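Local coordinates for putative enoyl-CoA hydratase/isomerase (Bordetella parapertussis, PDB 3ISA), which probably acts on CoA thioesters as a crotonase-family enzyme, perhaps by hydrating or isomerising enoyl-CoA, at the interface of chains A and B and the interface of chains A and C. Coordinates in Å, arbitrary orientation; residue numbers count along the deposited sequence, not the author numbering. Chains: chain A/B/C, Putative enoyl-CoA hydratase/isomerase.

Contact 1: the interface of chains A and B. Residues chain A 76-79; chain B 76, 78-79, 82.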
loop_
_atom_site.group_PDB
_atom_site.type_symbol
_atom_site.label_atom_id
_atom_site.label_comp_id
_atom_site.label_asym_id
_atom_site.label_seq_id
_atom_site.Cartn_x
_atom_site.Cartn_y
_atom_site.Cartn_z
ATOM N N SER A 76 25.267 28.263 2.848
ATOM C CA SER A 76 24.963 27.881 1.462
ATOM C C SER A 76 23.564 27.262 1.352
ATOM O O SER A 76 22.947 26.933 2.383
ATOM C CB SER A 76 26.013 26.895 0.952
ATOM O OG SER A 76 25.917 25.659 1.654
ATOM N N GLU A 77 23.064 27.127 0.140
ATOM C CA GLU A 77 21.796 26.436 -0.083
ATOM C C GLU A 77 21.870 24.991 0.486
ATOM O O GLU A 77 20.946 24.531 1.066
ATOM C CB GLU A 77 21.319 26.519 -1.536
ATOM C CG GLU A 77 20.886 27.935 -1.920
ATOM C CD GLU A 77 19.990 27.994 -3.137
ATOM O OE1 GLU A 77 19.103 28.862 -3.155
ATOM O OE2 GLU A 77 20.163 27.185 -4.075
ATOM N N GLY A 78 22.989 24.331 0.304
ATOM C CA GLY A 78 23.230 23.032 0.895
ATOM C C GLY A 78 23.193 23.008 2.419
ATOM O O GLY A 78 22.627 22.068 3.016
ATOM N N ASP A 79 23.810 24.012 3.055
ATOM C CA ASP A 79 23.836 24.087 4.524
ATOM C C ASP A 79 22.402 24.177 5.025
ATOM O O ASP A 79 22.050 23.548 6.013
ATOM C CB ASP A 79 24.586 25.316 5.061
ATOM C CG ASP A 79 26.077 25.304 4.745
ATOM O OD1 ASP A 79 26.691 24.214 4.594
ATOM O OD2 ASP A 79 26.618 26.424 4.641
ATOM N N SER B 76 30.923 21.932 2.143
ATOM C CA SER B 76 30.370 21.579 3.458
ATOM C C SER B 76 29.585 20.274 3.342
ATOM O O SER B 76 29.287 19.831 2.235
ATOM C CB SER B 76 29.450 22.684 3.969
ATOM O OG SER B 76 28.298 22.781 3.155
ATOM N N GLY B 78 26.560 19.910 4.039
ATOM C CA GLY B 78 25.317 20.351 3.405
ATOM C C GLY B 78 25.450 20.454 1.886
ATOM O O GLY B 78 24.554 20.036 1.142
ATOM N N ASP B 79 26.568 21.023 1.435
ATOM C CA ASP B 79 26.875 21.142 0.004
ATOM C C ASP B 79 26.871 19.760 -0.639
ATOM O O ASP B 79 26.302 19.555 -1.723
ATOM C CB ASP B 79 28.265 21.780 -0.204
ATOM C CG ASP B 79 28.323 23.263 0.159
ATOM O OD1 ASP B 79 27.277 23.962 0.153
ATOM O OD2 ASP B 79 29.457 23.723 0.445
ATOM N N LEU B 82 23.193 18.319 -0.731
ATOM C CA LEU B 82 22.444 18.975 -1.792
ATOM C C LEU B 82 22.781 18.362 -3.150
ATOM O O LEU B 82 21.883 18.031 -3.910
ATOM C CB LEU B 82 22.666 20.487 -1.787
ATOM C CG LEU B 82 22.023 21.263 -2.947
ATOM C CD1 LEU B 82 20.494 21.097 -2.983
ATOM C CD2 LEU B 82 22.388 22.729 -2.918
HETATM O O HOH W 1 25.284 24.226 -1.634
HETATM O O HOH W 2 26.546 22.029 6.157
#
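A:Ser76 and B:Asp79 meet tip to tip, and B:Ser76 meets A:Asp79 in the same way on the other side of a two-fold axis. In each pair the serine hydroxyl donates a hydrogen bond to one carboxylate oxygen. A:Ser76 OG lies 2.6 Å from B:Asp79 OD1. It approaches on the syn side, 29° out of the carboxylate plane. The twin bond from B:Ser76 OG to A:Asp79 OD1 is also 2.6 Å.

Bonds within each chain fix the two groups. A:Asp79 N donates to A:Ser76 OG at 3.0 Å, so this hydroxyl accepts from its own helix and donates across the interface. The OG sits between the backbone N and the carbonyl carbon (chi1 67°), which lets it serve both partners. A:Ser76 N returns a bond to A:Asp79 OD2 at 2.9 Å, from above the carboxylate plane. This reciprocal pairing is a capping box at the helix N-terminus, repeated in chain B.

Water extends the polar network. Water 1 links A:Gly78 N to B:Asp79 OD1, and water 2 links B:Gly78 N to A:Asp79 OD1. Each OD1 therefore takes a serine hydroxyl and a water. The two OD1 atoms, of A:Asp79 and B:Asp79, are 4.5 Å apart. Any repulsion between them would probably be eased by these donors and by the nearby helix N-termini.

Apolar packing lies beside the network. B:Leu82 lies alongside the first turn of the chain A helix, with its CB 3.7 Å from A:Gly78 CA. Its CG is anti to the backbone N (chi1 175°), and CD2 also touches the backbone, 3.6 Å from A:Gly78 N. With no side chain, A:Gly78 probably lets the leucine come this close.

The serines lie in the loop just before helix 77-95, and the other residues belong to that helix. The site thus joins the N-terminal ends of two symmetry-related helices, in a two-fold interface between crotonase-family subunits.

Contact 2: the interface of chains A and C. Residues chain A 144-145, 148, 153, 156; chain C 211-212.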
loop_
_atom_site.group_PDB
_atom_site.type_symbol
_atom_site.label_atom_id
_atom_site.label_comp_id
_atom_site.label_asym_id
_atom_site.label_seq_id
_atom_site.Cartn_x
_atom_site.Cartn_y
_atom_site.Cartn_z
ATOM N N THR A 144 3.643 18.792 6.872
ATOM C CA THR A 144 2.336 18.840 6.198
ATOM C C THR A 144 1.400 17.651 6.487
ATOM O O THR A 144 0.285 17.847 6.967
ATOM C CB THR A 144 2.536 19.054 4.664
ATOM O OG1 THR A 144 3.539 20.062 4.460
ATOM C CG2 THR A 144 1.203 19.472 4.010
ATOM N N ARG A 145 1.850 16.428 6.204
ATOM C CA ARG A 145 1.007 15.260 6.398
ATOM C C ARG A 145 0.708 15.035 7.868
ATOM O O ARG A 145 -0.407 14.671 8.198
ATOM C CB ARG A 145 1.599 14.001 5.782
ATOM C CG ARG A 145 1.550 14.019 4.285
ATOM C CD ARG A 145 2.041 12.697 3.727
ATOM N NE ARG A 145 2.148 12.734 2.268
ATOM C CZ ARG A 145 3.257 13.015 1.588
ATOM N NH1 ARG A 145 4.391 13.334 2.215
ATOM N NH2 ARG A 145 3.220 12.996 0.265
ATOM N N ARG A 148 -2.088 17.473 8.872
ATOM C CA ARG A 148 -3.308 16.936 8.285
ATOM C C ARG A 148 -3.878 15.772 9.103
ATOM O O ARG A 148 -5.065 15.746 9.376
ATOM C CB ARG A 148 -3.024 16.480 6.858
ATOM C CG ARG A 148 -4.175 15.777 6.159
ATOM C CD ARG A 148 -3.619 14.823 5.114
ATOM N NE ARG A 148 -2.876 13.691 5.678
ATOM C CZ ARG A 148 -2.182 12.829 4.940
ATOM N NH1 ARG A 148 -2.150 12.970 3.613
ATOM N NH2 ARG A 148 -1.537 11.821 5.509
ATOM N N ALA A 153 -7.906 16.939 6.579
ATOM C CA ALA A 153 -7.500 17.628 5.331
ATOM C C ALA A 153 -8.179 18.981 5.140
ATOM O O ALA A 153 -7.549 19.931 4.658
ATOM C CB ALA A 153 -7.733 16.759 4.115
ATOM N N ALA A 156 -6.557 21.455 7.636
ATOM C CA ALA A 156 -5.159 21.602 7.212
ATOM C C ALA A 156 -5.054 22.517 6.007
ATOM O O ALA A 156 -4.200 23.402 5.977
ATOM C CB ALA A 156 -4.535 20.240 6.888
ATOM N N VAL C 211 -0.072 16.536 -1.603
ATOM C CA VAL C 211 0.324 15.993 -0.287
ATOM C C VAL C 211 -0.872 15.780 0.661
ATOM O O VAL C 211 -0.950 14.757 1.362
ATOM C CB VAL C 211 1.442 16.895 0.340
ATOM C CG1 VAL C 211 1.693 16.568 1.789
ATOM C CG2 VAL C 211 2.723 16.758 -0.455
ATOM N N LEU C 212 -1.826 16.707 0.659
ATOM C CA LEU C 212 -3.001 16.583 1.523
ATOM C C LEU C 212 -4.012 15.491 1.145
ATOM O O LEU C 212 -4.683 14.944 2.021
ATOM C CB LEU C 212 -3.742 17.925 1.648
ATOM C CG LEU C 212 -3.019 19.055 2.403
ATOM C CD1 LEU C 212 -3.826 20.343 2.306
ATOM C CD2 LEU C 212 -2.740 18.694 3.863
HETATM O O HOH W 3 -0.467 12.031 0.896
#
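A:Arg148 has CG anti to its backbone N (chi1 175°) and bends at chi3 (67°), which turns its guanidinium toward the carbonyls of C:Val211 and C:Leu212 at the end of helix 202-212. C:Val211 has CG1 anti to its own backbone N (chi1 168°), pointing this methyl at A:Thr144 and A:Arg145. Both chains are crotonase-family subunits, and helix ends meet here.

C:Val211 CG1 fits between two side chains of helix 144-151. It packs 3.6 Å from A:Arg145 CG and 3.7 Å from A:Thr144 CG2, and the valine side chain crosses both at about a right angle. The same methyl sits over the centre of one face of the A:Arg145 guanidinium.

C:Leu212 enters a neighbouring apolar site with its CD2 branch. That C:Leu212 CD2 methyl lies 3.7 Å from A:Arg148 CB and 3.8 Å from A:Ala156 CB. The leucine and A:Arg148 side chains slide past each other in opposite directions, so the leucine tip meets the base of the arginine. A:Arg148 CD meanwhile approaches the C:Leu212 carbonyl oxygen.

Water 3 makes the polar link. It lies at the edge of the A:Arg145 guanidinium, in plane, and A:Arg145 NE makes a nearly straight bond to water 3 (3.0 Å). Water 3 also bonds the carbonyl oxygen C:Val211 O, at 2.8 Å. A:Arg148 NH1 makes a weak contact with the same water. A:Arg148 NH1 is 3.1 Å from C:Val211 O, but its N-H points elsewhere and no direct hydrogen bond forms. A positive charge on either arginine would probably complement the negative end of the helix dipole. A:Arg145 CG packs over the rim of one face of the A:Arg148 guanidinium and probably helps to hold it in place.

Contact 1 and contact 2 lie about 28 Å apart, measured between the centres of their C-alpha atoms. They share chain A but no residue and no helix. Contact 1 uses the start of helix 77-95 in both chains and is two-fold symmetric. Contact 2 sets helices 144-151 and 153-160 of chain A against the end of helix 202-212 of chain C, and that interface is not an exact two-fold. Chain A therefore meets two neighbours through different surfaces. Such a combination suits the deposited six-chain assembly and the hexamers common among crotonases, though the structure alone does not prove the state in solution.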